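PDB 5B7H: LysR family transcriptional regulator, which probably acts as an OxyR-type, DNA-binding transcription factor responsive to hydrogen peroxide, of which this chain is the regulatory domain. Local coordinates for residues I26-L31 against L49-T54; F90-S95 against I106-L111; F117-E120 against S124-E127; C133-K138 against T162-Q167; F144-L149 against V153-N158. The protein carries 1 engineered substitution. One frame throughout, in Å; residues are numbered along the deposited sequence. Where two conformers were deposited one is given.

Interaction 1. Residues I26-L31 against L49-T54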
# COMPACT_ATOMS: atom_id res chain seq x y z
N ILE A 26 3.28 -5.98 -5.69
CA ILE A 26 4.68 -5.91 -6.08
C ILE A 26 5.23 -4.51 -5.84
O ILE A 26 6.32 -4.35 -5.28
CB ILE A 26 4.89 -6.31 -7.56
CG1 ILE A 26 4.46 -7.77 -7.80
CG2 ILE A 26 6.36 -6.09 -7.95
CD1 ILE A 26 4.55 -8.15 -9.29
N ALA A 27 4.46 -3.48 -6.22
CA ALA A 27 4.98 -2.10 -6.28
C ALA A 27 5.65 -1.61 -5.00
O ALA A 27 6.75 -1.04 -5.10
CB ALA A 27 3.87 -1.14 -6.71
N PRO A 28 5.07 -1.80 -3.80
CA PRO A 28 5.70 -1.24 -2.59
C PRO A 28 7.03 -1.89 -2.27
O PRO A 28 7.75 -1.35 -1.44
CB PRO A 28 4.70 -1.55 -1.48
CG PRO A 28 3.41 -1.88 -2.17
CD PRO A 28 3.81 -2.51 -3.49
N PHE A 29 7.31 -3.07 -2.83
CA PHE A 29 8.47 -3.85 -2.40
C PHE A 29 9.55 -3.75 -3.48
O PHE A 29 10.54 -3.01 -3.31
CB PHE A 29 7.99 -5.28 -2.14
CG PHE A 29 6.67 -5.33 -1.35
CD1 PHE A 29 6.58 -4.77 -0.07
CD2 PHE A 29 5.54 -5.88 -1.92
CE1 PHE A 29 5.38 -4.80 0.65
CE2 PHE A 29 4.34 -5.91 -1.23
CZ PHE A 29 4.25 -5.36 0.07
N LEU A 30 9.34 -4.36 -4.63
CA LEU A 30 10.38 -4.46 -5.65
C LEU A 30 10.79 -3.11 -6.21
O LEU A 30 11.97 -2.93 -6.57
CB LEU A 30 9.85 -5.35 -6.78
CG LEU A 30 10.67 -5.49 -8.04
CD1 LEU A 30 11.98 -6.22 -7.75
CD2 LEU A 30 9.85 -6.29 -9.10
N LEU A 31 9.86 -2.15 -6.34
CA LEU A 31 10.23 -0.90 -7.00
C LEU A 31 11.18 -0.05 -6.18
O LEU A 31 11.96 0.71 -6.76
CB LEU A 31 8.99 -0.08 -7.38
CG LEU A 31 8.09 -0.78 -8.40
CD1 LEU A 31 6.90 0.19 -8.69
CD2 LEU A 31 8.83 -1.12 -9.70
N LEU A 49 5.73 6.35 -12.43
CA LEU A 49 5.21 5.10 -11.90
C LEU A 49 3.70 5.17 -11.74
O LEU A 49 3.17 6.19 -11.27
CB LEU A 49 5.84 4.73 -10.53
CG LEU A 49 7.34 4.49 -10.59
CD1 LEU A 49 7.81 4.26 -9.15
CD2 LEU A 49 7.59 3.24 -11.39
N ARG A 50 3.01 4.08 -12.07
CA ARG A 50 1.57 3.93 -11.86
C ARG A 50 1.29 2.62 -11.16
O ARG A 50 1.79 1.57 -11.59
CB ARG A 50 0.89 3.91 -13.24
CG ARG A 50 -0.53 3.39 -13.22
CD ARG A 50 -1.51 4.40 -12.76
NE ARG A 50 -1.29 5.65 -13.48
CZ ARG A 50 -1.68 5.90 -14.74
NH1 ARG A 50 -2.34 4.98 -15.48
NH2 ARG A 50 -1.38 7.10 -15.29
N GLU A 51 0.54 2.66 -10.06
CA GLU A 51 0.14 1.45 -9.36
C GLU A 51 -1.35 1.24 -9.62
O GLU A 51 -2.17 2.15 -9.43
CB GLU A 51 0.42 1.59 -7.85
CG GLU A 51 -0.01 0.35 -7.09
CD GLU A 51 0.35 0.41 -5.60
OE1 GLU A 51 -0.52 -0.01 -4.79
OE2 GLU A 51 1.44 0.88 -5.24
N ASP A 52 -1.70 0.03 -10.06
CA ASP A 52 -3.11 -0.22 -10.40
C ASP A 52 -3.27 -1.74 -10.50
O ASP A 52 -2.28 -2.47 -10.50
CB ASP A 52 -3.57 0.49 -11.69
CG ASP A 52 -5.07 0.89 -11.69
OD1 ASP A 52 -5.42 1.83 -12.46
OD2 ASP A 52 -5.91 0.27 -10.94
N THR A 53 -4.55 -2.16 -10.61
CA THR A 53 -4.93 -3.57 -10.79
C THR A 53 -4.42 -4.07 -12.14
O THR A 53 -4.29 -3.29 -13.08
CB THR A 53 -6.50 -3.68 -10.86
OG1 THR A 53 -7.08 -3.19 -12.13
CG2 THR A 53 -7.11 -3.00 -9.87
N THR A 54 -4.25 -5.40 -12.26
CA THR A 54 -3.79 -6.00 -13.53
C THR A 54 -4.63 -5.56 -14.73
O THR A 54 -4.10 -5.11 -15.75
CB THR A 54 -3.76 -7.53 -13.42
OG1 THR A 54 -2.81 -7.91 -12.44
CG2 THR A 54 -3.35 -8.18 -14.75

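Interaction 2. Residues F90-S95 against I106-L111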
# COMPACT_ATOMS: atom_id res chain seq x y z
N PHE A 90 5.89 -18.03 -2.14
CA PHE A 90 4.80 -17.76 -1.22
C PHE A 90 5.13 -18.37 0.14
O PHE A 90 5.74 -19.45 0.24
CB PHE A 90 3.50 -18.41 -1.70
CG PHE A 90 2.85 -17.69 -2.85
CD1 PHE A 90 2.64 -18.30 -4.04
CD2 PHE A 90 2.45 -16.38 -2.70
CE1 PHE A 90 2.03 -17.61 -5.11
CE2 PHE A 90 1.84 -15.70 -3.77
CZ PHE A 90 1.63 -16.34 -4.96
N LYS A 91 4.72 -17.67 1.19
CA LYS A 91 4.72 -18.24 2.52
C LYS A 91 3.33 -18.07 3.10
O LYS A 91 2.48 -17.36 2.56
CB LYS A 91 5.69 -17.47 3.41
CG LYS A 91 7.16 -17.59 2.96
CD LYS A 91 7.65 -18.99 3.20
CE LYS A 91 9.17 -18.99 3.26
NZ LYS A 91 9.69 -18.78 1.92
N MET A 92 3.06 -18.77 4.19
CA MET A 92 1.88 -18.47 4.99
C MET A 92 2.30 -17.74 6.25
O MET A 92 3.44 -17.83 6.71
CB MET A 92 1.11 -19.76 5.32
CG MET A 92 0.67 -20.48 4.05
SD MET A 92 -0.45 -21.86 4.36
CE MET A 92 -1.89 -20.91 4.91
N VAL A 93 1.37 -17.00 6.84
CA VAL A 93 1.67 -16.30 8.08
C VAL A 93 0.53 -16.55 9.06
O VAL A 93 -0.64 -16.67 8.67
CB VAL A 93 1.88 -14.77 7.92
CG1 VAL A 93 3.19 -14.43 7.27
CG2 VAL A 93 0.70 -14.14 7.14
N ILE A 94 0.86 -16.61 10.34
CA ILE A 94 -0.11 -16.66 11.43
C ILE A 94 0.42 -15.80 12.57
O ILE A 94 1.61 -15.50 12.67
CB ILE A 94 -0.34 -18.10 11.95
CG1 ILE A 94 0.94 -18.67 12.58
CG2 ILE A 94 -0.82 -18.98 10.83
CD1 ILE A 94 0.78 -20.14 13.11
N SER A 95 -0.48 -15.37 13.43
CA SER A 95 0.01 -14.65 14.60
C SER A 95 0.72 -15.60 15.57
O SER A 95 0.37 -16.78 15.71
CB SER A 95 -1.13 -13.94 15.31
OG SER A 95 -1.98 -14.88 15.90
N ILE A 106 1.39 -26.98 8.10
CA ILE A 106 -0.00 -26.70 7.80
C ILE A 106 -0.56 -27.80 6.92
O ILE A 106 0.04 -28.18 5.91
CB ILE A 106 -0.13 -25.35 7.09
CG1 ILE A 106 0.42 -24.25 7.97
CG2 ILE A 106 -1.62 -25.06 6.79
CD1 ILE A 106 -0.39 -24.10 9.17
N LYS A 107 -1.72 -28.30 7.29
CA LYS A 107 -2.54 -29.15 6.43
C LYS A 107 -3.90 -28.45 6.36
O LYS A 107 -4.51 -28.19 7.40
CB LYS A 107 -2.68 -30.54 7.05
CG LYS A 107 -3.48 -31.51 6.24
CD LYS A 107 -3.66 -32.81 7.05
CE LYS A 107 -4.10 -33.97 6.17
NZ LYS A 107 -5.45 -33.75 5.59
N TYR A 108 -4.35 -28.13 5.14
CA TYR A 108 -5.56 -27.30 5.03
C TYR A 108 -6.76 -27.98 5.70
O TYR A 108 -7.59 -27.30 6.30
CB TYR A 108 -5.89 -27.04 3.57
CG TYR A 108 -4.87 -26.24 2.83
CD1 TYR A 108 -4.30 -25.10 3.37
CD2 TYR A 108 -4.49 -26.63 1.55
CE1 TYR A 108 -3.36 -24.36 2.65
CE2 TYR A 108 -3.57 -25.89 0.82
CZ TYR A 108 -3.01 -24.77 1.37
OH TYR A 108 -2.05 -24.04 0.67
N ASP A 109 -6.87 -29.31 5.57
CA ASP A 109 -8.03 -30.02 6.13
C ASP A 109 -8.12 -29.89 7.64
O ASP A 109 -9.21 -30.06 8.20
CB ASP A 109 -7.98 -31.51 5.77
CG ASP A 109 -9.31 -32.20 6.01
OD1 ASP A 109 -9.34 -33.23 6.70
OD2 ASP A 109 -10.35 -31.66 5.53
N ASP A 110 -7.01 -29.60 8.31
CA ASP A 110 -7.02 -29.47 9.77
C ASP A 110 -7.27 -28.04 10.25
O ASP A 110 -7.46 -27.85 11.46
CB ASP A 110 -5.69 -29.96 10.36
CG ASP A 110 -5.49 -31.46 10.18
OD1 ASP A 110 -4.31 -31.88 10.18
OD2 ASP A 110 -6.49 -32.21 10.06
N LEU A 111 -7.29 -27.06 9.34
CA LEU A 111 -7.58 -25.69 9.71
C LEU A 111 -9.08 -25.57 9.98
O LEU A 111 -9.87 -26.34 9.46
CB LEU A 111 -7.26 -24.75 8.56
CG LEU A 111 -5.80 -24.66 8.15
CD1 LEU A 111 -5.71 -23.68 6.97
CD2 LEU A 111 -4.94 -24.17 9.32

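Interaction 3. Residues F117-E120 against S124-E127. Engineered in segment 124-127: Ser-124 (natural residue Cys). With SO4 (sulfate ion), chain C.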
# COMPACT_ATOMS: atom_id res chain seq x y z
N PHE A 117 -7.90 -16.05 4.99
CA PHE A 117 -8.36 -14.77 4.45
C PHE A 117 -7.62 -14.50 3.14
O PHE A 117 -6.43 -14.82 3.01
CB PHE A 117 -8.09 -13.63 5.46
CG PHE A 117 -9.04 -13.61 6.62
CD1 PHE A 117 -10.12 -12.70 6.62
CD2 PHE A 117 -8.94 -14.55 7.67
CE1 PHE A 117 -11.02 -12.65 7.71
CE2 PHE A 117 -9.83 -14.53 8.76
CZ PHE A 117 -10.88 -13.58 8.77
N LEU A 118 -8.35 -13.98 2.15
CA LEU A 118 -7.77 -13.72 0.83
C LEU A 118 -8.23 -12.35 0.34
O LEU A 118 -9.30 -11.88 0.71
CB LEU A 118 -8.27 -14.71 -0.23
CG LEU A 118 -7.87 -16.15 0.11
CD1 LEU A 118 -8.62 -17.13 -0.79
CD2 LEU A 118 -6.35 -16.37 -0.00
N LEU A 119 -7.38 -11.73 -0.49
CA LEU A 119 -7.83 -10.54 -1.21
C LEU A 119 -8.97 -10.87 -2.17
O LEU A 119 -9.10 -12.00 -2.68
CB LEU A 119 -6.69 -9.95 -2.05
CG LEU A 119 -5.51 -9.46 -1.22
CD1 LEU A 119 -4.30 -9.20 -2.13
CD2 LEU A 119 -5.85 -8.13 -0.44
N GLU A 120 -9.81 -9.86 -2.43
CA GLU A 120 -10.82 -9.94 -3.49
C GLU A 120 -10.16 -10.23 -4.87
O GLU A 120 -8.98 -9.97 -5.07
CB GLU A 120 -11.51 -8.59 -3.62
CG GLU A 120 -12.28 -8.10 -2.43
CD GLU A 120 -13.00 -6.77 -2.73
OE1 GLU A 120 -12.56 -6.07 -3.70
OE2 GLU A 120 -13.98 -6.42 -2.01
N SER A 124 -4.44 -10.27 -8.34
CA SER A 124 -3.82 -11.49 -8.84
C SER A 124 -3.22 -12.36 -7.73
O SER A 124 -3.08 -13.58 -7.95
CB SER A 124 -2.75 -11.14 -9.90
OG SER A 124 -1.70 -10.44 -9.26
N LEU A 125 -2.89 -11.79 -6.57
CA LEU A 125 -2.30 -12.57 -5.48
C LEU A 125 -3.18 -13.75 -5.12
O LEU A 125 -2.67 -14.87 -4.89
CB LEU A 125 -2.02 -11.69 -4.26
CG LEU A 125 -1.25 -12.43 -3.16
CD1 LEU A 125 0.22 -12.60 -3.63
CD2 LEU A 125 -1.28 -11.62 -1.89
N THR A 126 -4.51 -13.54 -5.10
CA THR A 126 -5.41 -14.63 -4.71
C THR A 126 -5.40 -15.79 -5.71
O THR A 126 -5.22 -16.94 -5.30
CB THR A 126 -6.78 -14.04 -4.51
OG1 THR A 126 -6.73 -13.21 -3.35
CG2 THR A 126 -7.81 -15.15 -4.24
N GLU A 127 -5.53 -15.50 -7.02
CA GLU A 127 -5.56 -16.64 -7.95
C GLU A 127 -4.22 -17.34 -7.98
O GLU A 127 -4.16 -18.57 -8.05
CB GLU A 127 -5.93 -16.20 -9.37
CG GLU A 127 -5.30 -14.90 -9.80
CD GLU A 127 -5.84 -14.37 -11.12
OE1 GLU A 127 -6.03 -15.18 -12.05
OE2 GLU A 127 -6.11 -13.15 -11.20
S SO4 C . -2.59 -7.66 -6.73
O1 SO4 C . -2.92 -7.98 -8.18
O2 SO4 C . -2.84 -8.91 -5.97
O3 SO4 C . -1.22 -7.19 -6.70
O4 SO4 C . -3.47 -6.60 -6.28
O HOH W 1 -4.91 -12.85 -1.31

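Interaction 4. Residues C133-K138 against T162-Q167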
# COMPACT_ATOMS: atom_id res chain seq x y z
N CYS A 133 -0.36 -22.90 -4.20
CA CYS A 133 -0.32 -23.55 -2.90
C CYS A 133 -1.41 -24.60 -2.74
O CYS A 133 -1.53 -25.19 -1.66
CB CYS A 133 -0.41 -22.52 -1.75
SG CYS A 133 0.89 -21.28 -1.86
N LYS A 134 -2.18 -24.85 -3.79
CA LYS A 134 -3.04 -26.04 -3.86
C LYS A 134 -4.16 -26.00 -2.83
O LYS A 134 -4.52 -27.04 -2.25
CB LYS A 134 -2.22 -27.33 -3.71
CG LYS A 134 -1.13 -27.52 -4.78
CD LYS A 134 -1.77 -27.42 -6.13
CE LYS A 134 -1.52 -28.66 -7.01
NZ LYS A 134 -2.69 -28.91 -7.94
N LEU A 135 -4.75 -24.83 -2.60
CA LEU A 135 -5.90 -24.73 -1.71
C LEU A 135 -7.14 -25.04 -2.54
O LEU A 135 -7.62 -24.21 -3.31
CB LEU A 135 -5.98 -23.32 -1.08
CG LEU A 135 -7.22 -23.03 -0.22
CD1 LEU A 135 -7.33 -24.15 0.84
CD2 LEU A 135 -7.12 -21.66 0.40
N THR A 136 -7.68 -26.25 -2.38
CA THR A 136 -8.87 -26.62 -3.12
C THR A 136 -10.13 -26.66 -2.28
O THR A 136 -11.23 -26.69 -2.84
CB THR A 136 -8.66 -27.97 -3.81
OG1 THR A 136 -8.44 -28.96 -2.80
CG2 THR A 136 -7.42 -27.91 -4.70
N ASP A 137 -10.02 -26.61 -0.95
CA ASP A 137 -11.21 -26.68 -0.09
C ASP A 137 -11.74 -25.28 0.19
O ASP A 137 -11.23 -24.58 1.07
CB ASP A 137 -10.90 -27.40 1.22
CG ASP A 137 -12.14 -27.65 2.06
OD1 ASP A 137 -12.03 -28.40 3.06
OD2 ASP A 137 -13.25 -27.13 1.72
N LYS A 138 -12.79 -24.89 -0.55
CA LYS A 138 -13.34 -23.54 -0.45
C LYS A 138 -13.92 -23.25 0.92
O LYS A 138 -14.02 -22.08 1.30
CB LYS A 138 -14.44 -23.35 -1.50
CG LYS A 138 -13.93 -23.11 -2.93
CD LYS A 138 -15.08 -23.15 -3.96
CE LYS A 138 -16.47 -23.15 -3.29
NZ LYS A 138 -17.62 -23.20 -4.25
N THR A 162 -5.26 -17.11 8.84
CA THR A 162 -3.97 -17.20 8.16
C THR A 162 -4.14 -16.69 6.73
O THR A 162 -5.26 -16.48 6.25
CB THR A 162 -3.47 -18.66 8.16
OG1 THR A 162 -2.16 -18.73 7.61
CG2 THR A 162 -4.40 -19.63 7.35
N THR A 163 -3.02 -16.46 6.05
CA THR A 163 -3.11 -16.11 4.64
C THR A 163 -1.76 -16.39 3.99
O THR A 163 -0.80 -16.78 4.66
CB THR A 163 -3.48 -14.62 4.47
OG1 THR A 163 -3.92 -14.41 3.11
CG2 THR A 163 -2.27 -13.68 4.81
N PHE A 164 -1.71 -16.20 2.68
CA PHE A 164 -0.52 -16.34 1.84
C PHE A 164 0.08 -14.97 1.58
O PHE A 164 -0.64 -14.03 1.22
CB PHE A 164 -0.85 -16.99 0.50
CG PHE A 164 -1.64 -18.28 0.61
CD1 PHE A 164 -3.02 -18.30 0.44
CD2 PHE A 164 -1.00 -19.49 0.87
CE1 PHE A 164 -3.72 -19.49 0.50
CE2 PHE A 164 -1.71 -20.69 0.97
CZ PHE A 164 -3.07 -20.68 0.80
N ILE A 165 1.41 -14.88 1.70
CA ILE A 165 2.17 -13.63 1.54
C ILE A 165 3.35 -13.86 0.60
O ILE A 165 4.07 -14.85 0.76
CB ILE A 165 2.72 -13.13 2.90
CG1 ILE A 165 1.56 -12.85 3.86
CG2 ILE A 165 3.49 -11.83 2.71
CD1 ILE A 165 0.57 -11.84 3.27
N PRO A 166 3.63 -12.96 -0.33
CA PRO A 166 4.82 -13.13 -1.17
C PRO A 166 6.10 -12.78 -0.41
O PRO A 166 6.14 -11.87 0.45
CB PRO A 166 4.57 -12.13 -2.31
CG PRO A 166 3.73 -11.05 -1.72
CD PRO A 166 2.87 -11.73 -0.64
N GLN A 167 7.14 -13.51 -0.76
CA GLN A 167 8.44 -13.35 -0.14
C GLN A 167 8.94 -11.93 -0.23
O GLN A 167 9.52 -11.42 0.74
CB GLN A 167 9.46 -14.32 -0.73
CG GLN A 167 10.77 -14.34 0.10
CD GLN A 167 10.55 -14.87 1.51
OE1 GLN A 167 9.88 -15.89 1.69
NE2 GLN A 167 11.14 -14.21 2.50

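Interaction 5. Residues F144-L149 against V153-N158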
# COMPACT_ATOMS: atom_id res chain seq x y z
N PHE A 144 -15.22 -12.91 4.28
CA PHE A 144 -14.90 -11.49 4.25
C PHE A 144 -13.59 -11.33 3.48
O PHE A 144 -12.52 -11.76 3.94
CB PHE A 144 -14.78 -10.94 5.66
CG PHE A 144 -14.48 -9.47 5.70
CD1 PHE A 144 -13.16 -9.01 5.78
CD2 PHE A 144 -15.52 -8.56 5.60
CE1 PHE A 144 -12.92 -7.65 5.82
CE2 PHE A 144 -15.27 -7.21 5.63
CZ PHE A 144 -14.00 -6.77 5.71
N SER A 145 -13.67 -10.71 2.31
CA SER A 145 -12.50 -10.52 1.48
C SER A 145 -11.74 -9.27 1.86
O SER A 145 -12.33 -8.22 2.12
CB SER A 145 -12.90 -10.41 0.02
OG SER A 145 -13.58 -11.59 -0.39
N ALA A 146 -10.42 -9.37 1.84
CA ALA A 146 -9.54 -8.24 2.09
C ALA A 146 -9.39 -7.40 0.84
O ALA A 146 -9.58 -7.85 -0.29
CB ALA A 146 -8.14 -8.70 2.56
N THR A 147 -9.05 -6.13 1.05
CA THR A 147 -8.90 -5.19 -0.06
C THR A 147 -7.50 -4.60 -0.18
O THR A 147 -7.26 -3.83 -1.11
CB THR A 147 -9.98 -4.11 0.08
OG1 THR A 147 -10.05 -3.77 1.47
CG2 THR A 147 -11.31 -4.72 -0.28
N SER A 148 -6.56 -4.96 0.69
CA SER A 148 -5.16 -4.57 0.49
C SER A 148 -4.30 -5.59 1.24
O SER A 148 -4.73 -6.21 2.23
CB SER A 148 -4.88 -3.15 1.01
OG SER A 148 -4.86 -3.10 2.44
N LEU A 149 -3.05 -5.76 0.76
CA LEU A 149 -2.20 -6.71 1.44
C LEU A 149 -1.90 -6.25 2.88
O LEU A 149 -1.81 -7.11 3.78
CB LEU A 149 -0.91 -6.85 0.63
CG LEU A 149 0.10 -7.91 1.11
CD1 LEU A 149 -0.50 -9.27 1.17
CD2 LEU A 149 1.36 -7.93 0.20
N VAL A 153 -2.78 -8.60 6.20
CA VAL A 153 -1.81 -9.03 7.20
C VAL A 153 -2.20 -8.54 8.59
O VAL A 153 -2.02 -9.25 9.59
CB VAL A 153 -0.43 -8.49 6.78
CG1 VAL A 153 0.55 -8.59 7.98
CG2 VAL A 153 0.04 -9.30 5.54
N GLN A 154 -2.79 -7.33 8.68
CA GLN A 154 -3.24 -6.84 9.98
C GLN A 154 -4.35 -7.72 10.56
O GLN A 154 -4.38 -7.95 11.77
CB GLN A 154 -3.71 -5.39 9.89
CG GLN A 154 -2.55 -4.41 9.64
CD GLN A 154 -2.95 -3.15 8.91
OE1 GLN A 154 -4.11 -2.99 8.48
NE2 GLN A 154 -1.98 -2.29 8.67
N MET A 155 -5.27 -8.21 9.73
CA MET A 155 -6.29 -9.13 10.25
C MET A 155 -5.66 -10.43 10.76
O MET A 155 -6.07 -10.96 11.80
CB MET A 155 -7.37 -9.45 9.22
CG MET A 155 -8.27 -8.25 8.95
SD MET A 155 -9.67 -8.62 7.89
CE MET A 155 -8.88 -8.76 6.28
N VAL A 156 -4.64 -10.94 10.05
CA VAL A 156 -3.94 -12.12 10.55
C VAL A 156 -3.25 -11.77 11.86
O VAL A 156 -3.26 -12.56 12.82
CB VAL A 156 -2.96 -12.62 9.47
CG1 VAL A 156 -2.05 -13.74 10.05
CG2 VAL A 156 -3.75 -13.18 8.27
N ALA A 157 -2.61 -10.58 11.93
CA ALA A 157 -1.97 -10.15 13.18
C ALA A 157 -2.95 -10.01 14.33
O ALA A 157 -2.56 -10.13 15.50
CB ALA A 157 -1.17 -8.87 12.98
N ASN A 158 -4.21 -9.69 14.04
CA ASN A 158 -5.24 -9.65 15.08
C ASN A 158 -5.68 -11.04 15.53
O ASN A 158 -6.56 -11.14 16.41
CB ASN A 158 -6.44 -8.87 14.47
CG ASN A 158 -7.51 -8.47 15.49
OD1 ASN A 158 -7.26 -7.98 16.65
ND2 ASN A 158 -8.70 -8.55 15.03

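Interaction 1. Residues I26-L31 against L49-T54
Ala-27 and Glu-51 bring the two backbones together with their CA atoms 6.7 Å apart, and the axes of helix segment 27-31 and strand segment 49-51 pass 10.8 Å from each other at 146°, a closer match to antiparallel than to parallel. The two pieces belong to one beta-alpha-beta crossover, in which helix 27-41 connects the neighbouring parallel strands 16-22 and 45-51. Two separate side-chain meetings hold them. At one, Leu-31 and Leu-49 reach toward each other tip to tip, CD1 of Leu-31 lying 4.1 Å from CD2 of Leu-49; both also lean on Leu-20 of strand 16-22, which completes the apolar patch. At the other, Glu-51 lies outstretched, with CG anti to its own backbone N (chi1 179°), and the extended chain carries its carboxylate over to the methyl of Ala-27. OE2 of Glu-51 stands 3.5 Å from Ala-27 CB, and Pro-28 CD is a looser neighbour of that oxygen at 4.5 Å. Within the chain this is packing alone, since methyl and ring carbons cannot donate a conventional hydrogen bond. OE2 finds its polar partner on the second subunit, in Ser-148 OG, and Thr-147 OG1 of that subunit pairs with Glu-51 N. Gln-154 NE2 of the same neighbour bonds to Ala-27 O. The chemistry is therefore divided: leucine and alanine methyls tie helix to strand inside the monomer, while the polar atoms at this edge serve the dimer interface.

Interaction 2. Residues F90-S95 against I106-L111
Met-92 of strand 81-95 points its thioether at Ile-106 and Tyr-108, residues of the loop that leaves this strand, within the two-lobed fold that LysR regulatory domains share with periplasmic binding proteins. Met-92 and Ile-106 cross obliquely. The sulfur SD of Met-92 is the closest atom and meets the branch methyl CG2 of Ile-106 at 4.2 Å. Met-92 has CG beside its backbone N (chi1 -60°) and runs straight out to SD before bending at the last torsion (chi3 69°), which keeps the terminal methyl CE alongside the same two residues, a little farther off than the sulfur. Tyr-108 starts from a short 3-10 segment and swings its ring back toward the strand. The sulfur approaches this ring obliquely, neither squarely over it nor in its plane. The hydroxyl of Tyr-108 is bonded to the backbone oxygen of Cys-133, which fixes the far end of the ring. Phe-164 of the neighbouring strand 163-166 touches both Met-92 and Tyr-108, so the loop is packed onto the sheet by apolar surfaces. SD of Met-92 lies 4.2 Å from CE1 of Tyr-108, but 4.9 Å from CZ and 5.1 Å from CD1 of the same ring.

Interaction 3. Residues F117-E120 against S124-E127
Thr-126 reaches across to Leu-119, its OG1 donating a 2.7 Å hydrogen bond to the backbone O of Leu-119. The hydroxyl comes from well to the side of the C=O bond, at a C=O...OG1 angle of 114°, and is tilted 34° from the carbonyl plane. A water closes a second link: it accepts from Leu-119 N at 2.8 Å and donates to Thr-126 OG1 at 2.8 Å, so the buried hydroxyl is used as both donor and acceptor. Thr-126 keeps OG1 beside its backbone N (chi1 -69°), which sends CG2 to the other flank, where it meets CD1 of Leu-118 at 4.1 Å. Next to this polar knot, CD1 of Leu-119 packs on CD2 of Leu-125 at 3.9 Å. Further out, Leu-152 of helix 149-157 touches Leu-119 and Phe-164 touches Leu-118, while backbone bonds from Leu-118 and Glu-120 to Ala-146 hold the connecting chain in place. The first turn of helix 124-132 also faces a sulfate, probably from the crystallisation liquor. Sulfate O1 accepts from Ser-124 N at 2.8 Å and also from Ser-124 OG. Sulfate O2 accepts from Leu-125 N at 2.9 Å. His-123 ND1 and Thr-25 OG1 also bond to the ion. Ser-124 is an engineered replacement of a cysteine, whose place is consistent with the peroxide-sensing cysteine of OxyR proteins. Thr-126 thus ties the start of the helix to 117-120, while the backbone N-H groups of Ser-124 and Leu-125 form a site suited to an anion, or perhaps to a peroxide oxygen.

Interaction 4. Residues C133-K138 against T162-Q167
Cys-133 and Leu-135 close on the ring of Phe-164, joining the turn after helix 124-132 to strand 163-166, the last strand on one side of the chain's mixed sheet. That turn is a Schellman motif, in which Lys-134 takes a positive phi of 66° and lets the chain leave the helix, so that residues on both sides of it face the aromatic ring. The sulfur-aromatic contact comes first: SG of Cys-133 lies 4.5 Å from the centroid of the Phe-164 ring, 45° off the ring normal and hence oblique to it, with CD2 of Phe-164 its nearest ring atom at 3.8 Å. Apolar packing supplies the rest. CB of Cys-133 presses on CE2 of Phe-164 at 3.5 Å, while Leu-135 comes in near the ring plane and sets CD2 against the edge, 4.0 Å from CE1 of Phe-164. Leu-135 carries CG anti to its backbone N (chi1 174°), which directs this branch at the ring. Leu-118 also packs against Phe-164, and Pro-185 and Ala-190 of strand 180-198 touch Cys-133, leaving the cysteine well buried. Nine residues after the engineered Ser-124, Cys-133 is consistent with the second redox cysteine of OxyR proteins. CZ of Phe-164 meets both partners, 4.1 Å from CB of Cys-133 and 4.2 Å from CD2 of Leu-135.

Interaction 5. Residues F144-L149 against V153-N158
The ring of Phe-144 meets Met-155 at its CD1-CE1 side, where the sulfur approaches at a slant and lies neither squarely on a face nor at an edge. SD of Met-155 is 4.0 Å from CE1 and 4.1 Å from CD1 of Phe-144; seen from the ring centroid it stands at 5.1 Å, 69° off the normal. The two side chains cross at about a right angle, making a Met-aromatic contact. Leu-49 of the second subunit also packs against this ring, and Leu-47 of that subunit touches Met-155. Across this contact the thioether end meets two residues because its last torsion is bent (chi3 -74°): while the sulfur faces the ring, CE curls over to the methyl of Ala-146, 3.8 Å from its CB. The chain then turns at Thr-147 and enters helix 149-157, the helix that lies against strand 163-166 in this lobe of the LysR regulatory domain, with Ser-148 at the N-cap position and its hydroxyl capping a backbone N of the first turn. Within that turn Leu-149 O accepts from Val-153 N at 3.0 Å, a nearly straight i to i+4 bond with an N-H...O angle of 165°. CG2 of Val-153 tucks in beside the same carbonyl, 3.4 Å from Leu-149 O, and lies 4.4 Å from CD1 of Leu-149. Both of these side chains also reach Ile-165 of strand 163-166. At the other end of the helix, Ala-157 O is bonded to Asn-39 ND2 of the second subunit.

All five contacts are largely buried, yet they differ in place. Interaction 1 lies nearest the centre of the chain, about 8 Å between centres, and interaction 2 lies about 20 Å from it. Interactions 2 and 4 share one apolar core, gripping the neighbouring strands 81-95 and 163-166 from their flanking loops through sulfur, methyl and aromatic groups. Interaction 3 joins a loop to a helix start and interaction 5 joins one to the body of the following helix; their loop backbones pair directly, Glu-120 N lying 2.9 Å from Ala-146 O. Interactions 1 and 5 both border the second subunit, whereas neither segment of interactions 2 and 4 touches it. Interaction 3 includes the bound anion.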